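Local atomic coordinates of putative malic enzyme ((S)-malate:NAD+ oxidoreductase (decarboxylating)) (Streptococcus pyogenes, PDB entry 2A9F), a protein that probably catalyses the NAD-dependent oxidative decarboxylation of (S)-malate to pyruvate with the help of magnesium or manganese. Residues Ala69-Gly74 against Ile110-Lys115. Residues are numbered along the deposited sequence; the frame is centred on the assembly and turned at random.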
# COMPACT_ATOMS: atom_id res chain seq x y z
N ALA A 69 5.88 -2.61 -3.72
CA ALA A 69 5.67 -2.40 -2.31
C ALA A 69 7.00 -2.61 -1.58
O ALA A 69 7.80 -3.48 -1.94
CB ALA A 69 4.63 -3.39 -1.79
N VAL A 70 7.26 -1.77 -0.59
CA VAL A 70 8.46 -1.90 0.20
C VAL A 70 7.91 -2.40 1.53
O VAL A 70 7.22 -1.66 2.24
CB VAL A 70 9.14 -0.56 0.37
CG1 VAL A 70 10.46 -0.73 1.11
CG2 VAL A 70 9.35 0.08 -1.00
N ILE A 71 8.20 -3.66 1.85
CA ILE A 71 7.66 -4.27 3.07
C ILE A 71 8.69 -4.69 4.11
O ILE A 71 9.76 -5.22 3.78
CB ILE A 71 6.81 -5.50 2.70
CG1 ILE A 71 5.79 -5.13 1.63
CG2 ILE A 71 6.07 -6.00 3.92
CD1 ILE A 71 5.10 -6.32 1.02
N SER A 72 8.34 -4.45 5.37
CA SER A 72 9.18 -4.78 6.53
C SER A 72 8.31 -5.02 7.76
O SER A 72 7.12 -4.67 7.79
CB SER A 72 10.14 -3.62 6.82
OG SER A 72 10.44 -3.51 8.20
N ASP A 73 8.92 -5.61 8.78
CA ASP A 73 8.23 -5.86 10.05
C ASP A 73 8.95 -5.07 11.13
O ASP A 73 8.68 -5.24 12.32
CB ASP A 73 8.27 -7.34 10.39
CG ASP A 73 9.66 -7.89 10.31
OD1 ASP A 73 10.60 -7.08 10.47
OD2 ASP A 73 9.82 -9.10 10.10
N GLY A 74 9.87 -4.20 10.71
CA GLY A 74 10.61 -3.38 11.65
C GLY A 74 11.52 -4.14 12.61
O GLY A 74 11.94 -3.60 13.63
N ILE A 110 5.24 -0.15 3.33
CA ILE A 110 4.28 -0.90 4.14
C ILE A 110 4.91 -1.69 5.28
O ILE A 110 5.75 -2.58 5.05
CB ILE A 110 3.46 -1.88 3.28
CG1 ILE A 110 2.50 -1.10 2.39
CG2 ILE A 110 2.66 -2.81 4.16
CD1 ILE A 110 1.71 -1.97 1.44
N VAL A 111 4.50 -1.38 6.50
CA VAL A 111 5.04 -2.07 7.67
C VAL A 111 3.95 -2.84 8.40
O VAL A 111 2.92 -2.29 8.73
CB VAL A 111 5.69 -1.07 8.65
CG1 VAL A 111 6.97 -0.53 8.06
CG2 VAL A 111 4.73 0.07 8.97
N LEU A 112 4.18 -4.12 8.65
CA LEU A 112 3.18 -4.92 9.36
C LEU A 112 3.69 -5.34 10.73
O LEU A 112 4.88 -5.65 10.88
CB LEU A 112 2.82 -6.16 8.55
CG LEU A 112 3.59 -6.46 7.25
CD1 LEU A 112 4.32 -7.78 7.36
CD2 LEU A 112 2.61 -6.52 6.11
N ASP A 113 2.83 -5.33 11.75
CA ASP A 113 3.28 -5.78 13.07
C ASP A 113 2.91 -7.24 13.28
O ASP A 113 1.84 -7.58 13.76
CB ASP A 113 2.69 -4.93 14.22
CG ASP A 113 1.17 -4.99 14.28
OD1 ASP A 113 0.60 -4.62 15.33
OD2 ASP A 113 0.56 -5.40 13.27
N THR A 114 3.83 -8.11 12.88
CA THR A 114 3.69 -9.54 13.02
C THR A 114 5.10 -10.01 12.77
O THR A 114 5.73 -9.55 11.81
CB THR A 114 2.80 -10.19 11.93
OG1 THR A 114 3.51 -10.22 10.69
CG2 THR A 114 1.51 -9.43 11.76
N LYS A 115 5.62 -10.88 13.63
CA LYS A 115 6.97 -11.39 13.45
C LYS A 115 6.87 -12.87 13.11
O LYS A 115 7.88 -13.57 12.98
CB LYS A 115 7.77 -11.21 14.74
CG LYS A 115 7.88 -9.78 15.20
CD LYS A 115 8.89 -9.67 16.30
CE LYS A 115 9.14 -8.24 16.67
NZ LYS A 115 7.93 -7.67 17.27
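I71 and L112 bring their apolar side chains together on one face of a parallel strand pair, CG2 of I71 lying 4.1 Å from CD2 of L112 where the two side chains cross obliquely. The isoleucine's CG2 stands anti to its backbone N, since CG1 sits beside that nitrogen (chi1 -50°), and this places the methyl 3.6 Å from O of I110. CB of I110 meets CG1 of I71 on the same face, which V124 and I123 of helix 117-127 cover, while L127 of the second subunit packs on I110 and L112. S72 and V111 point to the other face, against helix 85-102.

Backbone bonds stitch the strands, I110 N to V70 O at 2.7 Å and S72 N to I110 O, and the pairing runs on one residue past strand 106-111, with L112 N donating to S72 O at 3.1 Å. Past the strand end, S72 OG accepts from G74 N at 2.7 Å, an ST turn where the chain leaves the strand. D73 turns its carboxylate to R143, a salt bridge through OD2, and to T75 OG1 through OD1, while R143 also binds K115 O.

In this beta-alpha-beta crossover of the N-terminal domain, both faces are thus covered, that of I71 and I110 by helix 117-127 and the second subunit, that of S72 and V111 by helix 85-102, and the shared arginine, its charge probably balanced in part by D73, links the two strand exits.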